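Long-range contacts in alkylpurine DNA glycosylase AlkC (Pseudomonas fluorescens, PDB 5VHV), which probably removes alkylated purine bases from DNA as a glycosylase of base excision repair, without flipping the damaged nucleotide out of the duplex: residues Ala226-Leu230 / Thr243-Ala247; Glu252-Leu258 / Ser274-Thr280; Asp290-Val296 / Arg340-Leu346. All blocks are in the same frame, centred on the assembly; numbering follows the deposited sequence.

Interaction 1. Residues Ala226-Leu230 / Thr243-Ala247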
loop_
_atom_site.group_PDB
_atom_site.type_symbol
_atom_site.label_atom_id
_atom_site.label_comp_id
_atom_site.label_asym_id
_atom_site.label_seq_id
_atom_site.Cartn_x
_atom_site.Cartn_y
_atom_site.Cartn_z
ATOM N N ALA A 226 -14.273 3.369 3.689
ATOM C CA ALA A 226 -14.814 3.911 2.450
ATOM C C ALA A 226 -13.979 5.078 1.944
ATOM O O ALA A 226 -13.657 5.150 0.751
ATOM C CB ALA A 226 -16.262 4.342 2.651
ATOM N N ARG A 227 -13.624 6.012 2.830
ATOM C CA ARG A 227 -12.874 7.180 2.380
ATOM C C ARG A 227 -11.519 6.782 1.801
ATOM O O ARG A 227 -11.070 7.360 0.809
ATOM C CB ARG A 227 -12.679 8.190 3.514
ATOM C CG ARG A 227 -11.863 9.416 3.034
ATOM C CD ARG A 227 -11.903 10.618 3.969
ATOM N NE ARG A 227 -13.253 11.131 4.210
ATOM C CZ ARG A 227 -13.853 12.098 3.513
ATOM N NH1 ARG A 227 -13.260 12.694 2.486
ATOM N NH2 ARG A 227 -15.074 12.473 3.851
ATOM N N HIS A 228 -10.841 5.813 2.415
ATOM C CA HIS A 228 -9.520 5.439 1.931
ATOM C C HIS A 228 -9.581 4.463 0.762
ATOM O O HIS A 228 -8.691 4.482 -0.085
ATOM C CB HIS A 228 -8.708 4.920 3.112
ATOM C CG HIS A 228 -8.419 6.007 4.093
ATOM N ND1 HIS A 228 -7.293 6.797 4.012
ATOM C CD2 HIS A 228 -9.162 6.509 5.108
ATOM C CE1 HIS A 228 -7.326 7.705 4.974
ATOM N NE2 HIS A 228 -8.454 7.556 5.647
ATOM N N ALA A 229 -10.643 3.664 0.677
ATOM C CA ALA A 229 -10.871 2.806 -0.479
ATOM C C ALA A 229 -11.084 3.636 -1.733
ATOM O O ALA A 229 -10.642 3.263 -2.823
ATOM C CB ALA A 229 -12.106 1.935 -0.234
ATOM N N LEU A 230 -11.809 4.744 -1.595
ATOM C CA LEU A 230 -12.226 5.569 -2.713
ATOM C C LEU A 230 -11.239 6.685 -3.018
ATOM O O LEU A 230 -11.523 7.527 -3.875
ATOM C CB LEU A 230 -13.597 6.174 -2.428
ATOM C CG LEU A 230 -14.773 5.184 -2.358
ATOM C CD1 LEU A 230 -16.034 5.833 -1.811
ATOM C CD2 LEU A 230 -15.025 4.588 -3.730
ATOM N N THR A 243 -19.931 11.816 -3.794
ATOM C CA THR A 243 -21.242 11.812 -3.158
ATOM C C THR A 243 -21.229 10.943 -1.906
ATOM O O THR A 243 -21.841 11.292 -0.886
ATOM C CB THR A 243 -22.306 11.328 -4.151
ATOM O OG1 THR A 243 -22.411 12.246 -5.252
ATOM C CG2 THR A 243 -23.695 11.223 -3.485
ATOM N N LEU A 244 -20.539 9.806 -1.956
ATOM C CA LEU A 244 -20.419 8.985 -0.757
ATOM C C LEU A 244 -19.716 9.741 0.363
ATOM O O LEU A 244 -19.979 9.483 1.536
ATOM C CB LEU A 244 -19.672 7.675 -1.082
ATOM C CG LEU A 244 -20.527 6.646 -1.814
ATOM C CD1 LEU A 244 -19.636 5.620 -2.475
ATOM C CD2 LEU A 244 -21.505 5.972 -0.864
ATOM N N MET A 245 -18.836 10.685 0.026
ATOM C CA MET A 245 -18.157 11.498 1.024
ATOM C C MET A 245 -18.936 12.752 1.409
ATOM O O MET A 245 -18.436 13.552 2.207
ATOM C CB MET A 245 -16.765 11.894 0.508
ATOM C CG MET A 245 -15.888 10.699 0.177
ATOM S SD MET A 245 -15.498 9.757 1.657
ATOM C CE MET A 245 -16.635 8.390 1.563
ATOM N N GLY A 246 -20.144 12.932 0.888
ATOM C CA GLY A 246 -20.933 14.111 1.185
ATOM C C GLY A 246 -20.532 15.360 0.442
ATOM O O GLY A 246 -21.034 16.448 0.773
ATOM N N ALA A 247 -19.677 15.231 -0.578
ATOM C CA ALA A 247 -19.129 16.351 -1.334
ATOM C C ALA A 247 -19.363 16.186 -2.836
ATOM O O ALA A 247 -18.537 16.592 -3.660
ATOM C CB ALA A 247 -17.638 16.501 -1.033
HETATM O O HOH W 1 -15.744 14.752 2.596
#
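M245 lays its thioether over one face of the R227 guanidinium, with SD 3.4 Å from CZ of R227. A long, flexible thioether suits this place: its sulphur meets the flat, polarised guanidinium, while its methyl end reaches apolar ground, CE lying 4.2 Å from A226 CB and 4.3 Å from L230 CD1. L230, one turn after A226, also meets L244, CD1 to CD1 at 3.7 Å. No direct hydrogen bond joins the segments. Water 1 bridges them instead, accepting from R227 NH2 (2.7 Å) and donating to M245 O (3.0 Å). The chain leaves helix 239-244 through a Schellman motif in which G246 takes up a positive phi of 78°, a conformation glycine adopts without strain, and its N bonds to T243 O (3.0 Å). Within the helical-repeat part of the protein, I212 of helix 205-213 touches A226, L230 and L244. H228, pointing away from this contact, packs on a phosphate of the bound DNA, while A247 touches N348 of the beta domain, at the turn between strands 339-347 and 350-359.

Interaction 2. Residues Glu252-Leu258 / Ser274-Thr280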
loop_
_atom_site.group_PDB
_atom_site.type_symbol
_atom_site.label_atom_id
_atom_site.label_comp_id
_atom_site.label_asym_id
_atom_site.label_seq_id
_atom_site.Cartn_x
_atom_site.Cartn_y
_atom_site.Cartn_z
ATOM N N GLU A 252 -20.967 25.665 -4.151
ATOM C CA GLU A 252 -21.565 26.993 -4.251
ATOM C C GLU A 252 -20.578 27.968 -3.623
ATOM O O GLU A 252 -20.683 28.354 -2.459
ATOM C CB GLU A 252 -22.931 27.021 -3.576
ATOM C CG GLU A 252 -23.968 26.119 -4.233
ATOM C CD GLU A 252 -24.257 26.501 -5.675
ATOM O OE1 GLU A 252 -24.067 27.683 -6.033
ATOM O OE2 GLU A 252 -24.671 25.615 -6.454
ATOM N N VAL A 253 -19.573 28.345 -4.416
ATOM C CA VAL A 253 -18.458 29.152 -3.932
ATOM C C VAL A 253 -17.940 30.022 -5.064
ATOM O O VAL A 253 -18.147 29.732 -6.242
ATOM C CB VAL A 253 -17.289 28.288 -3.390
ATOM C CG1 VAL A 253 -17.740 27.385 -2.245
ATOM C CG2 VAL A 253 -16.659 27.473 -4.516
ATOM N N LYS A 254 -17.244 31.090 -4.690
ATOM C CA LYS A 254 -16.406 31.867 -5.590
ATOM C C LYS A 254 -14.956 31.714 -5.153
ATOM O O LYS A 254 -14.673 31.579 -3.965
ATOM C CB LYS A 254 -16.802 33.349 -5.585
ATOM C CG LYS A 254 -18.168 33.611 -6.210
ATOM C CD LYS A 254 -18.473 35.100 -6.350
ATOM C CE LYS A 254 -18.709 35.764 -5.005
ATOM N NZ LYS A 254 -19.501 37.031 -5.141
ATOM N N ILE A 255 -14.040 31.713 -6.113
ATOM C CA ILE A 255 -12.611 31.611 -5.829
ATOM C C ILE A 255 -11.979 32.978 -6.062
ATOM O O ILE A 255 -12.273 33.636 -7.069
ATOM C CB ILE A 255 -11.948 30.517 -6.680
ATOM C CG1 ILE A 255 -10.480 30.348 -6.302
ATOM C CG2 ILE A 255 -12.086 30.808 -8.172
ATOM C CD1 ILE A 255 -9.873 29.070 -6.863
ATOM N N HIS A 256 -11.161 33.430 -5.103
ATOM C CA HIS A 256 -10.514 34.739 -5.170
ATOM C C HIS A 256 -9.014 34.610 -4.957
ATOM O O HIS A 256 -8.537 33.671 -4.311
ATOM C CB HIS A 256 -11.048 35.720 -4.111
ATOM C CG HIS A 256 -12.529 35.892 -4.133
ATOM N ND1 HIS A 256 -13.187 36.547 -5.154
ATOM C CD2 HIS A 256 -13.483 35.499 -3.258
ATOM C CE1 HIS A 256 -14.484 36.551 -4.903
ATOM N NE2 HIS A 256 -14.689 35.923 -3.759
ATOM N N HIS A 257 -8.277 35.578 -5.499
ATOM C CA HIS A 257 -6.851 35.731 -5.212
ATOM C C HIS A 257 -6.018 34.538 -5.685
ATOM O O HIS A 257 -4.952 34.271 -5.128
ATOM C CB HIS A 257 -6.594 35.938 -3.706
ATOM C CG HIS A 257 -7.470 36.967 -3.057
ATOM N ND1 HIS A 257 -7.607 38.247 -3.544
ATOM C CD2 HIS A 257 -8.218 36.913 -1.928
ATOM C CE1 HIS A 257 -8.433 38.928 -2.765
ATOM N NE2 HIS A 257 -8.813 38.141 -1.775
ATOM N N LEU A 258 -6.453 33.780 -6.686
ATOM C CA LEU A 258 -5.718 32.562 -7.031
ATOM C C LEU A 258 -4.358 32.934 -7.597
ATOM O O LEU A 258 -4.262 33.778 -8.488
ATOM C CB LEU A 258 -6.502 31.722 -8.043
ATOM C CG LEU A 258 -5.739 30.522 -8.640
ATOM C CD1 LEU A 258 -5.345 29.530 -7.581
ATOM C CD2 LEU A 258 -6.537 29.797 -9.719
ATOM N N SER A 274 -1.952 29.516 -3.615
ATOM C CA SER A 274 -2.887 30.068 -2.650
ATOM C C SER A 274 -4.113 30.635 -3.356
ATOM O O SER A 274 -4.056 31.040 -4.520
ATOM C CB SER A 274 -2.221 31.138 -1.764
ATOM O OG SER A 274 -1.798 32.273 -2.504
ATOM N N PHE A 275 -5.227 30.611 -2.636
ATOM C CA PHE A 275 -6.499 31.169 -3.084
ATOM C C PHE A 275 -7.442 31.206 -1.885
ATOM O O PHE A 275 -7.174 30.616 -0.828
ATOM C CB PHE A 275 -7.103 30.349 -4.225
ATOM C CG PHE A 275 -7.251 28.887 -3.902
ATOM C CD1 PHE A 275 -6.190 28.012 -4.082
ATOM C CD2 PHE A 275 -8.443 28.390 -3.386
ATOM C CE1 PHE A 275 -6.318 26.653 -3.778
ATOM C CE2 PHE A 275 -8.574 27.044 -3.079
ATOM C CZ PHE A 275 -7.504 26.175 -3.275
ATOM N N THR A 276 -8.561 31.889 -2.079
ATOM C CA THR A 276 -9.618 32.016 -1.090
ATOM C C THR A 276 -10.918 31.507 -1.702
ATOM O O THR A 276 -11.237 31.833 -2.850
ATOM C CB THR A 276 -9.762 33.474 -0.654
ATOM O OG1 THR A 276 -8.489 33.961 -0.200
ATOM C CG2 THR A 276 -10.796 33.609 0.468
ATOM N N LEU A 277 -11.655 30.702 -0.944
ATOM C CA LEU A 277 -12.986 30.254 -1.336
ATOM C C LEU A 277 -14.012 31.017 -0.519
ATOM O O LEU A 277 -13.903 31.077 0.706
ATOM C CB LEU A 277 -13.158 28.752 -1.108
ATOM C CG LEU A 277 -12.220 27.853 -1.908
ATOM C CD1 LEU A 277 -12.432 26.398 -1.522
ATOM C CD2 LEU A 277 -12.430 28.039 -3.406
ATOM N N GLU A 278 -14.992 31.603 -1.197
ATOM C CA GLU A 278 -16.092 32.300 -0.552
ATOM C C GLU A 278 -17.381 31.534 -0.811
ATOM O O GLU A 278 -17.776 31.355 -1.968
ATOM C CB GLU A 278 -16.218 33.728 -1.073
ATOM C CG GLU A 278 -17.403 34.494 -0.460
ATOM C CD GLU A 278 -17.836 35.678 -1.294
ATOM O OE1 GLU A 278 -18.967 36.170 -1.084
ATOM O OE2 GLU A 278 -17.053 36.112 -2.162
ATOM N N SER A 279 -18.047 31.116 0.257
ATOM C CA SER A 279 -19.343 30.482 0.104
ATOM C C SER A 279 -20.366 31.486 -0.407
ATOM O O SER A 279 -20.420 32.641 0.033
ATOM C CB SER A 279 -19.832 29.902 1.423
ATOM O OG SER A 279 -21.219 29.597 1.343
ATOM N N THR A 280 -21.191 31.029 -1.338
ATOM C CA THR A 280 -22.349 31.789 -1.794
ATOM C C THR A 280 -23.647 31.098 -1.407
ATOM O O THR A 280 -24.708 31.434 -1.940
ATOM C CB THR A 280 -22.288 31.986 -3.307
ATOM O OG1 THR A 280 -22.378 30.711 -3.944
ATOM C CG2 THR A 280 -20.977 32.644 -3.718
HETATM O O HOH W 2 -24.981 29.855 -4.369
HETATM O O HOH W 3 -21.394 30.637 -6.638
HETATM O O HOH W 4 -3.833 34.001 -2.705
#
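Two antiparallel strands exchange paired backbone bonds at K254 with E278 (N to O 2.8 Å in both directions) and at H256 with T276 (H256 N to T276 O 2.8 Å, T276 N to H256 O 2.9 Å), and T280 N adds a nearly straight bond to E252 O (2.9 Å). Beside the ladder, H256 NE2 donates to E278 OE2 (2.9 Å); K254 NZ, 4.0 Å from that same oxygen, makes a long salt bridge. Lysine, histidine and glutamate suit this polar face, where T276 OG1 bonds to H321. The segments belong to the hairpin of strands 253-265 and 270-279 in the C-terminal beta-sandwich, an immunoglobulin-like domain. Its inward face carries branched and aromatic residues: I255 CD1 meets F275 CD2 at 3.8 Å, and I255 CB meets L277 CD2 at 4.1 Å. The backbones of F275, L277 and S279 bond to strand 319-327 or the residue just before it, while S279 OG pairs with A281 N. At H257 the chain turns a corner; water 4 donates to H257 O (2.7 Å) and hydrogen-bonds S274 OG (2.7 Å). At the far end water 2 donates to E252 OE1 and T280 O (both 2.9 Å).

Interaction 3. Residues Asp290-Val296 / Arg340-Leu346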
loop_
_atom_site.group_PDB
_atom_site.type_symbol
_atom_site.label_atom_id
_atom_site.label_comp_id
_atom_site.label_asym_id
_atom_site.label_seq_id
_atom_site.Cartn_x
_atom_site.Cartn_y
_atom_site.Cartn_z
ATOM N N ASP A 290 -8.779 19.790 -3.794
ATOM C CA ASP A 290 -7.506 19.220 -4.213
ATOM C C ASP A 290 -6.899 20.142 -5.278
ATOM O O ASP A 290 -7.476 21.168 -5.644
ATOM C CB ASP A 290 -7.696 17.783 -4.739
ATOM C CG ASP A 290 -8.108 16.799 -3.647
ATOM O OD1 ASP A 290 -7.735 17.008 -2.465
ATOM O OD2 ASP A 290 -8.786 15.794 -3.962
ATOM N N TYR A 291 -5.701 19.816 -5.755
ATOM C CA TYR A 291 -5.129 20.548 -6.879
ATOM C C TYR A 291 -4.376 19.577 -7.758
ATOM O O TYR A 291 -4.081 18.451 -7.360
ATOM C CB TYR A 291 -4.199 21.691 -6.445
ATOM C CG TYR A 291 -2.901 21.294 -5.781
ATOM C CD1 TYR A 291 -2.872 20.939 -4.447
ATOM C CD2 TYR A 291 -1.687 21.357 -6.472
ATOM C CE1 TYR A 291 -1.696 20.608 -3.825
ATOM C CE2 TYR A 291 -0.494 21.030 -5.842
ATOM C CZ TYR A 291 -0.512 20.675 -4.529
ATOM O OH TYR A 291 0.646 20.350 -3.877
ATOM N N ALA A 292 -4.121 19.997 -8.992
ATOM C CA ALA A 292 -3.404 19.144 -9.920
ATOM C C ALA A 292 -2.343 19.932 -10.669
ATOM O O ALA A 292 -2.537 21.107 -10.983
ATOM C CB ALA A 292 -4.349 18.498 -10.911
ATOM N N ILE A 293 -1.226 19.275 -10.952
ATOM C CA ILE A 293 -0.171 19.845 -11.782
ATOM C C ILE A 293 -0.075 19.060 -13.081
ATOM O O ILE A 293 0.030 17.826 -13.075
ATOM C CB ILE A 293 1.188 19.848 -11.064
ATOM C CG1 ILE A 293 1.084 20.628 -9.749
ATOM C CG2 ILE A 293 2.259 20.454 -12.000
ATOM C CD1 ILE A 293 2.401 20.677 -8.945
ATOM N N ASP A 294 -0.069 19.787 -14.198
ATOM C CA ASP A 294 0.260 19.230 -15.506
ATOM C C ASP A 294 1.770 19.296 -15.677
ATOM O O ASP A 294 2.302 20.300 -16.137
ATOM C CB ASP A 294 -0.412 20.032 -16.616
ATOM C CG ASP A 294 -1.920 19.891 -16.626
ATOM O OD1 ASP A 294 -2.432 18.853 -16.172
ATOM O OD2 ASP A 294 -2.595 20.825 -17.108
ATOM N N TYR A 295 2.482 18.245 -15.277
ATOM C CA TYR A 295 3.935 18.274 -15.391
ATOM C C TYR A 295 4.411 18.176 -16.844
ATOM O O TYR A 295 3.880 17.394 -17.641
ATOM C CB TYR A 295 4.522 17.125 -14.606
ATOM C CG TYR A 295 4.507 17.312 -13.111
ATOM C CD1 TYR A 295 5.519 18.034 -12.475
ATOM C CD2 TYR A 295 3.516 16.738 -12.337
ATOM C CE1 TYR A 295 5.534 18.172 -11.093
ATOM C CE2 TYR A 295 3.515 16.875 -10.943
ATOM C CZ TYR A 295 4.523 17.589 -10.344
ATOM O OH TYR A 295 4.522 17.684 -8.987
ATOM N N VAL A 296 5.463 18.935 -17.173
ATOM C CA VAL A 296 6.198 18.701 -18.414
ATOM C C VAL A 296 7.055 17.455 -18.248
ATOM O O VAL A 296 7.792 17.321 -17.258
ATOM C CB VAL A 296 7.077 19.912 -18.768
ATOM C CG1 VAL A 296 7.837 19.681 -20.092
ATOM C CG2 VAL A 296 6.242 21.202 -18.822
ATOM N N ARG A 340 6.428 25.463 -19.035
ATOM C CA ARG A 340 5.215 25.934 -18.382
ATOM C C ARG A 340 4.517 24.782 -17.679
ATOM O O ARG A 340 4.155 23.784 -18.315
ATOM C CB ARG A 340 4.294 26.584 -19.421
ATOM C CG ARG A 340 2.886 26.953 -18.916
ATOM C CD ARG A 340 2.007 27.470 -20.080
ATOM N NE ARG A 340 2.613 28.644 -20.672
ATOM C CZ ARG A 340 2.665 28.912 -21.968
ATOM N NH1 ARG A 340 2.126 28.089 -22.874
ATOM N NH2 ARG A 340 3.277 30.019 -22.359
ATOM N N HIS A 341 4.312 24.937 -16.375
ATOM C CA HIS A 341 3.599 23.976 -15.548
ATOM C C HIS A 341 2.285 24.611 -15.116
ATOM O O HIS A 341 2.284 25.655 -14.453
ATOM C CB HIS A 341 4.430 23.584 -14.329
ATOM C CG HIS A 341 5.541 22.627 -14.634
ATOM N ND1 HIS A 341 6.612 22.964 -15.436
ATOM C CD2 HIS A 341 5.751 21.343 -14.242
ATOM C CE1 HIS A 341 7.427 21.927 -15.537
ATOM N NE2 HIS A 341 6.931 20.929 -14.823
ATOM N N VAL A 342 1.174 23.989 -15.485
ATOM C CA VAL A 342 -0.150 24.512 -15.160
ATOM C C VAL A 342 -0.666 23.818 -13.902
ATOM O O VAL A 342 -0.544 22.597 -13.759
ATOM C CB VAL A 342 -1.118 24.332 -16.340
ATOM C CG1 VAL A 342 -2.500 24.904 -15.984
ATOM C CG2 VAL A 342 -0.561 25.018 -17.596
ATOM N N VAL A 343 -1.259 24.606 -13.002
ATOM C CA VAL A 343 -1.780 24.152 -11.707
ATOM C C VAL A 343 -3.278 24.415 -11.707
ATOM O O VAL A 343 -3.701 25.558 -11.946
ATOM C CB VAL A 343 -1.105 24.881 -10.535
ATOM C CG1 VAL A 343 -1.619 24.363 -9.194
ATOM C CG2 VAL A 343 0.394 24.719 -10.619
ATOM N N HIS A 344 -4.078 23.366 -11.483
ATOM C CA HIS A 344 -5.537 23.477 -11.468
ATOM C C HIS A 344 -6.076 23.300 -10.052
ATOM O O HIS A 344 -5.626 22.415 -9.320
ATOM C CB HIS A 344 -6.199 22.426 -12.360
ATOM C CG HIS A 344 -5.657 22.372 -13.755
ATOM N ND1 HIS A 344 -6.144 23.157 -14.774
ATOM C CD2 HIS A 344 -4.686 21.603 -14.302
ATOM C CE1 HIS A 344 -5.484 22.890 -15.887
ATOM N NE2 HIS A 344 -4.590 21.954 -15.624
ATOM N N VAL A 345 -7.055 24.129 -9.668
ATOM C CA VAL A 345 -7.727 24.011 -8.367
ATOM C C VAL A 345 -9.007 23.212 -8.562
ATOM O O VAL A 345 -9.810 23.517 -9.455
ATOM C CB VAL A 345 -8.031 25.391 -7.753
ATOM C CG1 VAL A 345 -8.876 25.260 -6.499
ATOM C CG2 VAL A 345 -6.736 26.112 -7.399
ATOM N N LEU A 346 -9.195 22.189 -7.735
ATOM C CA LEU A 346 -10.300 21.244 -7.848
ATOM C C LEU A 346 -11.168 21.340 -6.600
ATOM O O LEU A 346 -10.661 21.208 -5.480
ATOM C CB LEU A 346 -9.792 19.800 -7.977
ATOM C CG LEU A 346 -8.750 19.569 -9.066
ATOM C CD1 LEU A 346 -8.022 18.239 -8.865
ATOM C CD2 LEU A 346 -9.438 19.605 -10.400
HETATM O O HOH W 5 1.899 22.138 -17.898
HETATM O O HOH W 6 8.402 18.465 -15.005
#
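H344 NE2 donates to D294 OD2 at 2.7 Å, a short, nearly straight histidine-carboxylate bond between two strands, lying near the plane of the imidazole ring. Beneath it runs an antiparallel ladder. D290 and L346 exchange two backbone bonds, each 2.9 Å from N to O; A292 N donates to H344 O (2.9 Å) and H344 N to A292 O (2.8 Å). D294 N still reaches V342 O (2.9 Å), but there the strands begin to part, and water 5 fills the gap: it donates to D294 O (2.6 Å) and R340 O (2.8 Å) and accepts from V342 N (3.1 Å). Water 6 spans V296 O (2.6 Å) and H341 NE2 (2.9 Å), while H341 ND1 bonds to G339 O. The carboxylate of D290 turns to K308, in a salt bridge, and to L309 N.

Packing follows the alternation of the strands. On the face of D290, A292 and H344, the small A292 lets L346 lean across, A292 CB to L346 CD1 at 4.2 Å. On the other face, beta-branched I293 and V343 are buried, I293 CG1 lying 4.2 Å from V343 CG2. The Y291 ring joins them, its CD2 4.1 Å from V343 CG1, and its hydroxyl finds Q326. Beyond water 5, V296 CG2 sits over a face of the H341 ring, 4.0 Å from its centroid, as a CH-pi contact. Two antiparallel strands with one mixed face, D290, D294 and H344 among A292, V342 and L346, and an aliphatic and aromatic inner one that meets strand 270-279, are characteristic of an immunoglobulin-like beta-sandwich.

How the interactions relate
Along the chain the three contacts follow in series, from helical repeats to beta domain. Interaction 1 lies about 23 Å, centre to centre, from each of the others and touches neither; helix 239-244 is followed in the chain, after a short connection, by strand 253-265 of interaction 2. Interactions 2 and 3, with centres about 17 Å apart, meet in the sandwich interior, where V345 is the shared residue: its CG1 lies 3.6 Å from F275 CZ and 4.0 Å from I255 CD1, and its CG2 3.7 Å from L258 CD1. The nearest atoms of interactions 1, 3 and 2 are about 4, 6 and 13 Å from the bound DNA, so interaction 2 is the most remote. None includes a residue lining the 9B4 pocket.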